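Local coordinates for lipid-transfer protein (Thermomonospora curvata, PDB 6OK1) that is a lipid-transfer protein of the thiolase-like superfamily whose detailed function is not established, at residues A[275-280]-A[384-389]; A[172-177]-A[192-197]; A[149-154]-A[254-259]. One frame throughout, in Å; residues are numbered along the deposited sequence. Where two conformers were deposited one is given.

Interaction 1: A[275-280]-A[384-389]; sequences QQLYAQ and GLILGA
Leu277 lays its two methyl groups on the peptide that joins Gly384 to Leu385. CD2 rests 3.6 Å from Gly384 O, while CD1 lies 4.0 Å from Leu385 N. Leu277 points toward the strand from its first bond, and chi1 of -63° sets CG anti to its own carbonyl carbon, beside the backbone N. Gly384 has no side chain on the flank turned to the helix, so the leucine methyls settle directly against main-chain atoms.

Ile386, two residues further along the strand, makes the second part of the contact. Its CG1 is also anti to its carbonyl carbon, and the terminal CD1 enters the helix surface at the base of Leu277. There it lies 3.6 Å from Leu277 CB and equally close, 3.6 Å, to Leu277 O. Ile386 CD1 also meets the ring of Tyr278, obliquely, 4.1 Å from Tyr278 CD1; the two side chains cross at about a right angle. Tyr278 begins by pointing away from the strand, and its ring swings back to make this touch, while its hydroxyl is hydrogen-bonded to Leu308 O. The contact is made by van der Waals touches: methyl groups against main-chain atoms, a methylene and the tyrosine ring.

In these segments the helix and strand axes approach to 8.5 Å and run at 29° to each other, as in the helix-on-sheet layers of the thiolase fold. Within the sheet, strand 382-388 lies between strands 240-248 and 371-375, and both neighbours share in the packing: Leu277 also touches Ala246 and Leu373. Helix 268-281 covers this face of strand 382-388, while Leu385 and Leu387 project from the opposite face onto helix 348-359.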
ATOM      1  N   GLN A 275     -15.315   4.053 -18.917  1.00 25.15           N
ATOM      2  CA  GLN A 275     -16.304   5.125 -18.864  0.66 20.63           C
ATOM      3  C   GLN A 275     -15.676   6.420 -18.364  1.00 25.89           C
ATOM      4  O   GLN A 275     -15.927   7.504 -18.920  1.00 27.98           O
ATOM      5  CB  GLN A 275     -17.468   4.714 -17.966  0.66 19.16           C
ATOM      6  CG  GLN A 275     -18.306   3.595 -18.540  0.66 40.89           C
ATOM      7  CD  GLN A 275     -19.184   2.916 -17.495  0.66 98.12           C
ATOM      8  OE1 GLN A 275     -19.358   3.421 -16.378  0.66 59.16           O
ATOM      9  NE2 GLN A 275     -19.734   1.759 -17.854  0.66 84.42           N
ATOM     10  N   GLN A 276     -14.842   6.324 -17.324  1.00 23.14           N
ATOM     11  CA  GLN A 276     -14.186   7.500 -16.785  1.00 23.63           C
ATOM     12  C   GLN A 276     -13.164   8.056 -17.765  1.00 24.71           C
ATOM     13  O   GLN A 276     -13.043   9.279 -17.912  1.00 25.37           O
ATOM     14  CB  GLN A 276     -13.515   7.164 -15.454  1.00 23.44           C
ATOM     15  CG  GLN A 276     -14.474   6.827 -14.378  1.00 22.38           C
ATOM     16  CD  GLN A 276     -13.746   6.264 -13.190  1.00 23.28           C
ATOM     17  OE1 GLN A 276     -13.260   7.010 -12.351  1.00 22.46           O
ATOM     18  NE2 GLN A 276     -13.612   4.949 -13.146  1.00 25.37           N
ATOM     19  N   LEU A 277     -12.379   7.181 -18.403  1.00 24.43           N
ATOM     20  CA  LEU A 277     -11.368   7.648 -19.351  1.00 23.81           C
ATOM     21  C   LEU A 277     -12.006   8.447 -20.466  1.00 27.32           C
ATOM     22  O   LEU A 277     -11.485   9.495 -20.864  1.00 26.14           O
ATOM     23  CB  LEU A 277     -10.612   6.493 -19.964  1.00 21.66           C
ATOM     24  CG  LEU A 277      -9.808   5.655 -18.989  1.00 22.92           C
ATOM     25  CD1 LEU A 277      -9.155   4.486 -19.732  1.00 24.80           C
ATOM     26  CD2 LEU A 277      -8.755   6.526 -18.333  1.00 22.68           C
ATOM     27  N   TYR A 278     -13.097   7.942 -21.025  1.00 27.22           N
ATOM     28  CA  TYR A 278     -13.746   8.663 -22.122  1.00 24.03           C
ATOM     29  C   TYR A 278     -14.400   9.953 -21.636  1.00 27.00           C
ATOM     30  O   TYR A 278     -14.363  10.979 -22.334  1.00 29.38           O
ATOM     31  CB  TYR A 278     -14.770   7.760 -22.801  1.00 28.73           C
ATOM     32  CG  TYR A 278     -14.154   6.594 -23.509  1.00 26.93           C
ATOM     33  CD1 TYR A 278     -13.078   6.768 -24.378  1.00 25.62           C
ATOM     34  CD2 TYR A 278     -14.623   5.302 -23.289  1.00 28.25           C
ATOM     35  CE1 TYR A 278     -12.493   5.706 -25.016  1.00 26.45           C
ATOM     36  CE2 TYR A 278     -14.041   4.220 -23.940  1.00 26.32           C
ATOM     37  CZ  TYR A 278     -12.979   4.434 -24.803  1.00 27.79           C
ATOM     38  OH  TYR A 278     -12.376   3.394 -25.458  1.00 29.42           O
ATOM     39  N   ALA A 279     -15.031   9.929 -20.466  1.00 26.72           N
ATOM     40  CA  ALA A 279     -15.654  11.144 -19.958  1.00 29.86           C
ATOM     41  C   ALA A 279     -14.607  12.200 -19.613  1.00 31.72           C
ATOM     42  O   ALA A 279     -14.810  13.398 -19.868  1.00 29.87           O
ATOM     43  CB  ALA A 279     -16.517  10.826 -18.743  1.00 28.80           C
ATOM     44  N   GLN A 280     -13.490  11.782 -19.023  1.00 27.95           N
ATOM     45  CA  GLN A 280     -12.458  12.735 -18.620  1.00 21.81           C
ATOM     46  C   GLN A 280     -11.857  13.424 -19.837  1.00 28.31           C
ATOM     47  O   GLN A 280     -11.645  14.644 -19.846  1.00 29.58           O
ATOM     48  CB  GLN A 280     -11.345  12.024 -17.852  1.00 25.50           C
ATOM     49  CG  GLN A 280     -11.712  11.614 -16.441  1.00 25.26           C
ATOM     50  CD  GLN A 280     -10.669  10.687 -15.859  1.00 33.17           C
ATOM     51  OE1 GLN A 280      -9.697  10.371 -16.521  1.00 32.47           O
ATOM     52  NE2 GLN A 280     -10.870  10.246 -14.632  1.00 29.84           N
ATOM     53  N   GLY A 384      -6.644   2.499 -15.789  1.00 21.50           N
ATOM     54  CA  GLY A 384      -6.368   2.759 -17.189  1.00 24.06           C
ATOM     55  C   GLY A 384      -5.908   4.184 -17.371  1.00 23.69           C
ATOM     56  O   GLY A 384      -6.081   5.033 -16.486  1.00 23.53           O
ATOM     57  N   LEU A 385      -5.352   4.442 -18.553  1.00 22.39           N
ATOM     58  CA  LEU A 385      -4.963   5.788 -18.954  1.00 22.76           C
ATOM     59  C   LEU A 385      -5.394   6.019 -20.383  1.00 26.99           C
ATOM     60  O   LEU A 385      -5.423   5.093 -21.188  1.00 25.79           O
ATOM     61  CB  LEU A 385      -3.456   6.015 -18.921  1.00 22.94           C
ATOM     62  CG  LEU A 385      -2.778   5.767 -17.574  1.00 24.40           C
ATOM     63  CD1 LEU A 385      -1.307   5.645 -17.786  1.00 22.79           C
ATOM     64  CD2 LEU A 385      -3.119   6.857 -16.575  1.00 26.08           C
ATOM     65  N   ILE A 386      -5.647   7.283 -20.716  1.00 24.35           N
ATOM     66  CA  ILE A 386      -5.514   7.730 -22.101  1.00 23.85           C
ATOM     67  C   ILE A 386      -4.389   8.752 -22.108  1.00 29.26           C
ATOM     68  O   ILE A 386      -4.458   9.771 -21.408  1.00 26.84           O
ATOM     69  CB  ILE A 386      -6.820   8.300 -22.679  1.00 25.13           C
ATOM     70  CG1 ILE A 386      -7.880   7.193 -22.791  1.00 26.11           C
ATOM     71  CG2 ILE A 386      -6.557   8.928 -24.069  1.00 28.35           C
ATOM     72  CD1 ILE A 386      -9.298   7.681 -23.149  1.00 28.34           C
ATOM     73  N   LEU A 387      -3.327   8.439 -22.847  1.00 27.19           N
ATOM     74  CA  LEU A 387      -2.219   9.352 -23.091  1.00 25.47           C
ATOM     75  C   LEU A 387      -2.384   9.946 -24.484  1.00 29.31           C
ATOM     76  O   LEU A 387      -2.759   9.239 -25.427  1.00 30.51           O
ATOM     77  CB  LEU A 387      -0.870   8.636 -22.987  1.00 27.33           C
ATOM     78  CG  LEU A 387      -0.593   7.953 -21.651  1.00 28.13           C
ATOM     79  CD1 LEU A 387       0.784   7.356 -21.686  1.00 28.10           C
ATOM     80  CD2 LEU A 387      -0.719   8.935 -20.505  1.00 30.57           C
ATOM     81  N   GLY A 388      -2.116  11.246 -24.608  1.00 27.86           N
ATOM     82  CA  GLY A 388      -2.355  11.934 -25.861  1.00 31.12           C
ATOM     83  C   GLY A 388      -1.301  12.965 -26.202  1.00 38.48           C
ATOM     84  O   GLY A 388      -0.607  13.512 -25.342  1.00 33.13           O
ATOM     85  N   ALA A 389      -1.190  13.218 -27.502  1.00 33.77           N
ATOM     86  CA  ALA A 389      -0.363  14.320 -27.963  1.00 44.11           C
ATOM     87  C   ALA A 389      -0.844  15.624 -27.333  1.00 38.87           C
ATOM     88  O   ALA A 389      -2.008  15.768 -26.942  1.00 46.50           O
ATOM     89  CB  ALA A 389      -0.396  14.420 -29.487  1.00 46.51           C
TER

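Interaction 2: A[172-177]-A[192-197]; sequences RVAVVD and RPITLE
Val175, on helix 167-182, drives its CG2 methyl against the backbone where a second, short helix starts. Thr195 is the N-cap of that helix, 196-201, and its OG1 accepts a hydrogen bond from Asp198 N. CG2 of Val175 sits 3.6 Å from Leu196 N and 3.8 Å from Thr195 C, so it covers the cap-to-helix peptide. The other methyl, CG1, rests 3.8 Å from Ile194 O. One valine thus spans Ile194, the N-cap Thr195 and the first helical residue, Leu196.

Ile194 CG1 and Leu196 CB both come to 4.2 Å from Val175 CG2. In Ile194 the CG1 branch lies between the backbone N and the carbonyl carbon (chi1 66°), and from there CD1 extends to the neighbouring residue of the long helix, 4.1 Å from Ala174 CB. Leu196 reaches the preceding turn. Its CD2 methyl touches Arg172 NH1, meeting the guanidinium obliquely at 3.6 Å, while CD1 comes near the Arg172 backbone N. The charge of Arg172 is paired through NH2 with Asp169, in the same helix, and its side chain also touches Ile320 and Ala321 of helix 316-321.

This is a contact near the surface in the N-terminal thiolase-like domain, joining helix 167-182 to the segment that follows it in the chain after a short connection. Its apolar touches are supplemented at one end by solvent. A single water bridges the two backbones, donating a hydrogen bond to Val175 O at 2.8 Å and accepting one from Ile194 N at 3.0 Å.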
ATOM      1  N   ARG A 172      -4.692 -15.973 -31.332  1.00 24.97           N
ATOM      2  CA  ARG A 172      -4.399 -14.838 -32.202  1.00 25.16           C
ATOM      3  C   ARG A 172      -3.825 -13.676 -31.423  1.00 26.52           C
ATOM      4  O   ARG A 172      -3.047 -12.890 -31.972  1.00 27.48           O
ATOM      5  CB  ARG A 172      -5.649 -14.424 -32.979  1.00 27.20           C
ATOM      6  CG  ARG A 172      -5.745 -15.182 -34.270  1.00 29.83           C
ATOM      7  CD  ARG A 172      -6.932 -14.774 -35.139  1.00 32.32           C
ATOM      8  NE  ARG A 172      -8.103 -15.541 -34.761  1.00 44.85           N
ATOM      9  CZ  ARG A 172      -8.370 -16.761 -35.201  1.00 40.56           C
ATOM     10  NH1 ARG A 172      -7.564 -17.357 -36.062  1.00 37.62           N
ATOM     11  NH2 ARG A 172      -9.440 -17.397 -34.766  1.00 35.74           N
ATOM     12  N   VAL A 173      -4.217 -13.538 -30.152  1.00 26.25           N
ATOM     13  CA  VAL A 173      -3.640 -12.510 -29.298  1.00 23.43           C
ATOM     14  C   VAL A 173      -2.174 -12.800 -29.068  1.00 24.15           C
ATOM     15  O   VAL A 173      -1.324 -11.899 -29.118  1.00 25.77           O
ATOM     16  CB  VAL A 173      -4.394 -12.434 -27.959  1.00 24.52           C
ATOM     17  CG1 VAL A 173      -3.701 -11.455 -27.020  1.00 26.87           C
ATOM     18  CG2 VAL A 173      -5.805 -12.019 -28.173  1.00 26.82           C
ATOM     19  N   ALA A 174      -1.863 -14.057 -28.773  1.00 23.72           N
ATOM     20  CA  ALA A 174      -0.476 -14.448 -28.556  1.00 24.69           C
ATOM     21  C   ALA A 174       0.355 -14.198 -29.806  1.00 24.79           C
ATOM     22  O   ALA A 174       1.475 -13.684 -29.722  1.00 25.33           O
ATOM     23  CB  ALA A 174      -0.408 -15.919 -28.143  1.00 26.20           C
ATOM     24  N   VAL A 175      -0.191 -14.538 -30.973  1.00 25.80           N
ATOM     25  CA  VAL A 175       0.561 -14.390 -32.220  1.00 26.54           C
ATOM     26  C   VAL A 175       0.868 -12.924 -32.492  1.00 25.03           C
ATOM     27  O   VAL A 175       2.003 -12.564 -32.845  1.00 27.36           O
ATOM     28  CB  VAL A 175      -0.214 -15.032 -33.388  1.00 30.14           C
ATOM     29  CG1 VAL A 175       0.482 -14.754 -34.710  1.00 28.42           C
ATOM     30  CG2 VAL A 175      -0.360 -16.544 -33.171  1.00 29.77           C
ATOM     31  N   VAL A 176      -0.128 -12.041 -32.341  1.00 25.97           N
ATOM     32  CA  VAL A 176       0.142 -10.629 -32.624  1.00 27.29           C
ATOM     33  C   VAL A 176       1.091 -10.043 -31.581  1.00 24.73           C
ATOM     34  O   VAL A 176       2.012  -9.289 -31.920  1.00 25.40           O
ATOM     35  CB  VAL A 176      -1.168  -9.820 -32.755  1.00 26.92           C
ATOM     36  CG1 VAL A 176      -1.809  -9.565 -31.405  1.00 30.20           C
ATOM     37  CG2 VAL A 176      -0.906  -8.477 -33.476  1.00 34.37           C
ATOM     38  N   ASP A 177       0.914 -10.392 -30.300  1.00 26.84           N
ATOM     39  CA  ASP A 177       1.913 -10.009 -29.312  1.00 23.09           C
ATOM     40  C   ASP A 177       3.318 -10.407 -29.753  1.00 29.39           C
ATOM     41  O   ASP A 177       4.263  -9.612 -29.678  1.00 27.48           O
ATOM     42  CB  ASP A 177       1.640 -10.696 -27.962  1.00 23.05           C
ATOM     43  CG  ASP A 177       0.677  -9.946 -27.059  1.00 27.95           C
ATOM     44  OD1 ASP A 177       0.336  -8.779 -27.297  1.00 25.49           O
ATOM     45  OD2 ASP A 177       0.255 -10.580 -26.055  1.00 26.07           O
ATOM     46  N   ARG A 192      11.823 -13.870 -32.354  1.00 30.66           N
ATOM     47  CA  ARG A 192      11.260 -15.203 -32.126  1.00 37.96           C
ATOM     48  C   ARG A 192       9.739 -15.173 -32.250  1.00 27.69           C
ATOM     49  O   ARG A 192       9.011 -15.464 -31.298  1.00 28.41           O
ATOM     50  CB  ARG A 192      11.721 -15.738 -30.768  1.00 32.91           C
ATOM     51  CG  ARG A 192      13.238 -15.803 -30.702  1.00 47.08           C
ATOM     52  CD  ARG A 192      13.770 -16.532 -29.492  1.00 61.16           C
ATOM     53  NE  ARG A 192      13.357 -17.931 -29.465  1.00 76.62           N
ATOM     54  CZ  ARG A 192      13.915 -18.848 -28.682  1.00 57.71           C
ATOM     55  NH1 ARG A 192      14.918 -18.503 -27.888  1.00 42.98           N
ATOM     56  NH2 ARG A 192      13.473 -20.104 -28.692  1.00 54.70           N
ATOM     57  N   PRO A 193       9.225 -14.859 -33.436  1.00 27.32           N
ATOM     58  CA  PRO A 193       7.772 -14.880 -33.629  1.00 31.03           C
ATOM     59  C   PRO A 193       7.230 -16.301 -33.569  1.00 32.93           C
ATOM     60  O   PRO A 193       7.958 -17.285 -33.718  1.00 31.67           O
ATOM     61  CB  PRO A 193       7.586 -14.269 -35.024  1.00 31.97           C
ATOM     62  CG  PRO A 193       8.872 -14.610 -35.765  1.00 34.31           C
ATOM     63  CD  PRO A 193       9.958 -14.567 -34.689  1.00 30.60           C
ATOM     64  N   ILE A 194       5.918 -16.404 -33.362  1.00 28.26           N
ATOM     65  CA  ILE A 194       5.250 -17.694 -33.325  1.00 25.40           C
ATOM     66  C   ILE A 194       4.166 -17.723 -34.384  1.00 27.24           C
ATOM     67  O   ILE A 194       3.705 -16.690 -34.882  1.00 31.29           O
ATOM     68  CB  ILE A 194       4.637 -18.018 -31.941  1.00 27.29           C
ATOM     69  CG1 ILE A 194       3.484 -17.052 -31.620  1.00 26.96           C
ATOM     70  CG2 ILE A 194       5.711 -17.967 -30.879  1.00 29.36           C
ATOM     71  CD1 ILE A 194       2.728 -17.419 -30.358  1.00 28.39           C
ATOM     72  N   THR A 195       3.747 -18.938 -34.716  1.00 29.56           N
ATOM     73  CA  THR A 195       2.556 -19.140 -35.523  1.00 30.96           C
ATOM     74  C   THR A 195       1.391 -19.560 -34.635  1.00 31.92           C
ATOM     75  O   THR A 195       1.571 -20.009 -33.497  1.00 31.34           O
ATOM     76  CB  THR A 195       2.777 -20.224 -36.584  1.00 29.75           C
ATOM     77  OG1 THR A 195       2.985 -21.475 -35.912  1.00 32.80           O
ATOM     78  CG2 THR A 195       3.982 -19.895 -37.493  1.00 34.66           C
ATOM     79  N   LEU A 196       0.182 -19.451 -35.191  1.00 28.73           N
ATOM     80  CA  LEU A 196      -0.989 -19.959 -34.488  1.00 29.12           C
ATOM     81  C   LEU A 196      -0.872 -21.462 -34.267  1.00 31.90           C
ATOM     82  O   LEU A 196      -1.315 -21.993 -33.239  1.00 27.42           O
ATOM     83  CB  LEU A 196      -2.254 -19.604 -35.271  1.00 27.36           C
ATOM     84  CG  LEU A 196      -3.574 -19.928 -34.580  1.00 28.60           C
ATOM     85  CD1 LEU A 196      -3.710 -19.191 -33.241  1.00 31.18           C
ATOM     86  CD2 LEU A 196      -4.756 -19.595 -35.474  1.00 36.05           C
ATOM     87  N   GLU A 197      -0.254 -22.164 -35.216  1.00 31.51           N
ATOM     88  CA  GLU A 197       0.010 -23.579 -35.031  1.00 30.63           C
ATOM     89  C   GLU A 197       0.924 -23.812 -33.832  1.00 29.81           C
ATOM     90  O   GLU A 197       0.713 -24.753 -33.051  1.00 29.29           O
ATOM     91  CB  GLU A 197       0.615 -24.140 -36.327  1.00 31.46           C
ATOM     92  CG  GLU A 197      -0.381 -24.164 -37.525  1.00 88.45           C
ATOM     93  CD  GLU A 197      -1.018 -22.793 -37.884  1.00170.19           C
ATOM     94  OE1 GLU A 197      -0.304 -21.752 -37.982  1.00 37.33           O
ATOM     95  OE2 GLU A 197      -2.260 -22.762 -38.064  1.00 78.74           O
TER
HETATM   96  O   HOH W   1       4.102 -14.112 -33.974  1.00 26.86           O

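Interaction 3: A[149-154]-A[254-259]; sequences AQWVAM and HMMTSY
Tyr259 OH donates a 2.8 Å hydrogen bond to Trp151 O, arriving in the carbonyl plane on a lone pair with a C=O...donor angle of 107°. It fastens helix 148-163, in the N-terminal half of the thiolase fold, to the loop between strand 240-248 and helix 268-281 in the C-terminal half.

The tyrosine ring is sandwiched. Met154 CG makes a CH-pi contact with one face, 4.0 Å from the centroid, and Met154 SD adds a longer Met-aromatic contact; Thr257 CA lies over the centre of the opposite face. Ser258, between Thr257 and Tyr259, is the centre of an inverse gamma turn.

Trp151 meets the loop through its own face: Thr257 CG2 stands 4.0 Å from the centroid of the five-membered ring, while Trp151 NE1 is hydrogen-bonded to Leu145 O. Met154 O and Tyr259 O accept hydrogen bonds from side chains of a different protein in the assembly.

Met256, its chain bent at chi2 and chi3, sets CB 3.7 Å from Trp151 CE3 and turns CE to Val152 CG2, also at 3.7 Å. Its carbonyl O is buried without a polar partner, 3.6 Å from Trp151 CB.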
ATOM      1  N   ALA A 149      -3.011 -18.500 -13.573  1.00 21.88           N
ATOM      2  CA  ALA A 149      -3.500 -19.086 -14.812  1.00 20.67           C
ATOM      3  C   ALA A 149      -4.831 -19.788 -14.596  1.00 18.25           C
ATOM      4  O   ALA A 149      -5.742 -19.680 -15.429  1.00 19.63           O
ATOM      5  CB  ALA A 149      -2.493 -20.075 -15.370  1.00 22.85           C
ATOM      6  N   GLN A 150      -4.958 -20.524 -13.494  1.00 19.14           N
ATOM      7  CA  GLN A 150      -6.211 -21.222 -13.227  1.00 20.60           C
ATOM      8  C   GLN A 150      -7.318 -20.233 -12.916  1.00 21.00           C
ATOM      9  O   GLN A 150      -8.469 -20.421 -13.332  1.00 20.34           O
ATOM     10  CB  GLN A 150      -6.023 -22.187 -12.067  1.00 20.07           C
ATOM     11  CG  GLN A 150      -5.048 -23.339 -12.388  1.00 19.76           C
ATOM     12  CD  GLN A 150      -4.517 -24.035 -11.154  1.00 26.27           C
ATOM     13  OE1 GLN A 150      -4.708 -23.571 -10.016  1.00 26.14           O
ATOM     14  NE2 GLN A 150      -3.824 -25.161 -11.368  1.00 25.59           N
ATOM     15  N   TRP A 151      -6.990 -19.173 -12.172  1.00 19.81           N
ATOM     16  CA  TRP A 151      -8.014 -18.184 -11.859  1.00 17.35           C
ATOM     17  C   TRP A 151      -8.564 -17.555 -13.131  1.00 20.97           C
ATOM     18  O   TRP A 151      -9.772 -17.326 -13.235  1.00 21.36           O
ATOM     19  CB  TRP A 151      -7.462 -17.114 -10.892  1.00 17.94           C
ATOM     20  CG  TRP A 151      -7.025 -17.673  -9.613  1.00 17.21           C
ATOM     21  CD1 TRP A 151      -7.514 -18.773  -9.005  1.00 21.36           C
ATOM     22  CD2 TRP A 151      -5.936 -17.202  -8.784  1.00 18.41           C
ATOM     23  NE1 TRP A 151      -6.803 -19.030  -7.843  1.00 22.11           N
ATOM     24  CE2 TRP A 151      -5.844 -18.074  -7.685  1.00 21.91           C
ATOM     25  CE3 TRP A 151      -5.043 -16.123  -8.875  1.00 23.38           C
ATOM     26  CZ2 TRP A 151      -4.894 -17.921  -6.688  1.00 22.29           C
ATOM     27  CZ3 TRP A 151      -4.105 -15.959  -7.879  1.00 25.98           C
ATOM     28  CH2 TRP A 151      -4.029 -16.866  -6.804  1.00 23.64           C
ATOM     29  N   VAL A 152      -7.690 -17.282 -14.110  1.00 20.81           N
ATOM     30  CA  VAL A 152      -8.101 -16.700 -15.381  1.00 20.67           C
ATOM     31  C   VAL A 152      -8.857 -17.729 -16.203  1.00 19.37           C
ATOM     32  O   VAL A 152      -9.838 -17.406 -16.888  1.00 19.49           O
ATOM     33  CB  VAL A 152      -6.875 -16.155 -16.149  1.00 21.16           C
ATOM     34  CG1 VAL A 152      -7.249 -15.766 -17.594  1.00 23.83           C
ATOM     35  CG2 VAL A 152      -6.271 -14.935 -15.419  1.00 23.52           C
ATOM     36  N   ALA A 153      -8.409 -18.981 -16.150  1.00 19.68           N
ATOM     37  CA  ALA A 153      -9.025 -20.030 -16.957  1.00 20.12           C
ATOM     38  C   ALA A 153     -10.489 -20.204 -16.617  1.00 21.19           C
ATOM     39  O   ALA A 153     -11.299 -20.504 -17.504  1.00 19.41           O
ATOM     40  CB  ALA A 153      -8.278 -21.329 -16.760  1.00 20.98           C
ATOM     41  N   MET A 154     -10.866 -19.976 -15.353  1.00 19.04           N
ATOM     42  CA  MET A 154     -12.261 -20.113 -14.964  1.00 20.00           C
ATOM     43  C   MET A 154     -13.151 -19.119 -15.698  1.00 19.25           C
ATOM     44  O   MET A 154     -14.269 -19.465 -16.132  1.00 20.55           O
ATOM     45  CB  MET A 154     -12.391 -19.950 -13.447  1.00 22.40           C
ATOM     46  CG  MET A 154     -13.736 -20.410 -12.904  1.00 23.09           C
ATOM     47  SD  MET A 154     -13.977 -22.181 -12.946  1.00 20.32           S
ATOM     48  CE  MET A 154     -13.012 -22.657 -11.511  1.00 21.20           C
ATOM     49  N   HIS A 254     -13.560  -9.480  -6.273  1.00 20.41           N
ATOM     50  CA  HIS A 254     -12.592 -10.328  -5.576  1.00 19.90           C
ATOM     51  C   HIS A 254     -11.237 -10.186  -6.263  1.00 19.29           C
ATOM     52  O   HIS A 254     -11.118  -9.608  -7.337  1.00 20.11           O
ATOM     53  CB  HIS A 254     -13.069 -11.793  -5.554  1.00 19.00           C
ATOM     54  CG  HIS A 254     -14.357 -11.979  -4.828  1.00 19.75           C
ATOM     55  ND1 HIS A 254     -14.438 -12.526  -3.567  1.00 19.42           N
ATOM     56  CD2 HIS A 254     -15.619 -11.632  -5.164  1.00 20.69           C
ATOM     57  CE1 HIS A 254     -15.696 -12.525  -3.163  1.00 20.43           C
ATOM     58  NE2 HIS A 254     -16.436 -11.984  -4.119  1.00 19.16           N
ATOM     59  N   MET A 255     -10.208 -10.711  -5.616  1.00 20.03           N
ATOM     60  CA  MET A 255      -8.851 -10.698  -6.155  0.60 17.78           C
ATOM     61  C   MET A 255      -8.691 -11.903  -7.071  1.00 16.42           C
ATOM     62  O   MET A 255      -8.479 -13.035  -6.603  1.00 20.57           O
ATOM     63  CB  MET A 255      -7.828 -10.743  -5.028  0.60 20.51           C
ATOM     64  CG  MET A 255      -6.382 -10.783  -5.508  0.60 29.73           C
ATOM     65  SD  MET A 255      -5.786  -9.145  -5.928  0.60 45.17           S
ATOM     66  CE  MET A 255      -5.279  -8.635  -4.274  0.60 58.34           C
ATOM     67  N   MET A 256      -8.846 -11.664  -8.367  1.00 19.07           N
ATOM     68  CA  MET A 256      -8.720 -12.602  -9.476  1.00 19.27           C
ATOM     69  C   MET A 256      -9.847 -13.611  -9.559  1.00 21.72           C
ATOM     70  O   MET A 256      -9.855 -14.404 -10.503  1.00 18.78           O
ATOM     71  CB  MET A 256      -7.392 -13.372  -9.439  1.00 22.51           C
ATOM     72  CG  MET A 256      -6.208 -12.459  -9.582  1.00 22.72           C
ATOM     73  SD  MET A 256      -6.194 -11.670 -11.199  1.00 27.57           S
ATOM     74  CE  MET A 256      -5.869 -13.070 -12.262  1.00 36.18           C
ATOM     75  N   THR A 257     -10.813 -13.588  -8.647  1.00 18.75           N
ATOM     76  CA  THR A 257     -11.777 -14.680  -8.543  1.00 16.33           C
ATOM     77  C   THR A 257     -13.209 -14.170  -8.348  1.00 17.39           C
ATOM     78  O   THR A 257     -13.974 -14.731  -7.550  1.00 20.10           O
ATOM     79  CB  THR A 257     -11.404 -15.628  -7.408  1.00 17.95           C
ATOM     80  OG1 THR A 257     -11.328 -14.933  -6.161  1.00 19.58           O
ATOM     81  CG2 THR A 257     -10.058 -16.282  -7.676  1.00 19.01           C
ATOM     82  N   SER A 258     -13.589 -13.126  -9.094  1.00 18.16           N
ATOM     83  CA  SER A 258     -14.951 -12.569  -9.010  1.00 18.48           C
ATOM     84  C   SER A 258     -15.920 -13.459  -9.792  1.00 19.36           C
ATOM     85  O   SER A 258     -16.419 -13.116 -10.868  1.00 21.00           O
ATOM     86  CB  SER A 258     -14.995 -11.141  -9.519  1.00 20.13           C
ATOM     87  OG  SER A 258     -13.988 -10.352  -8.890  1.00 21.39           O
ATOM     88  N   TYR A 259     -16.215 -14.598  -9.191  1.00 20.09           N
ATOM     89  CA  TYR A 259     -16.945 -15.690  -9.822  1.00 19.18           C
ATOM     90  C   TYR A 259     -18.416 -15.723  -9.431  1.00 19.69           C
ATOM     91  O   TYR A 259     -19.128 -16.671  -9.803  1.00 20.71           O
ATOM     92  CB  TYR A 259     -16.317 -17.021  -9.407  1.00 18.57           C
ATOM     93  CG  TYR A 259     -14.875 -17.270  -9.822  1.00 18.43           C
ATOM     94  CD1 TYR A 259     -14.341 -16.746 -10.987  1.00 20.48           C
ATOM     95  CD2 TYR A 259     -14.072 -18.063  -9.040  1.00 18.98           C
ATOM     96  CE1 TYR A 259     -13.026 -17.010 -11.357  1.00 19.16           C
ATOM     97  CE2 TYR A 259     -12.753 -18.330  -9.396  1.00 19.00           C
ATOM     98  CZ  TYR A 259     -12.242 -17.795 -10.543  1.00 19.36           C
ATOM     99  OH  TYR A 259     -10.951 -18.099 -10.870  1.00 20.34           O
TER

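How the interactions relate
Interactions 1 and 3 are buried, whereas interaction 2 lies near the surface. Interaction 1 packs a helix on the central sheet mainly by aliphatic side chains on main chain, with one tyrosine ring touched obliquely. Interaction 3, also buried, adds aromatic faces and one tyrosine hydrogen bond to a helix carbonyl, and it ties the two family halves together next to another protein chain. Interaction 2 stays within the N-terminal thiolase-like domain and recruits a water. None touches another: centres lie 24 to 29 Å apart. Interactions 2 and 3 draw on consecutive helices, 148-163 and 167-182, with interaction 2 nested in the chain loop that interaction 3 closes; interaction 1 opens only after both.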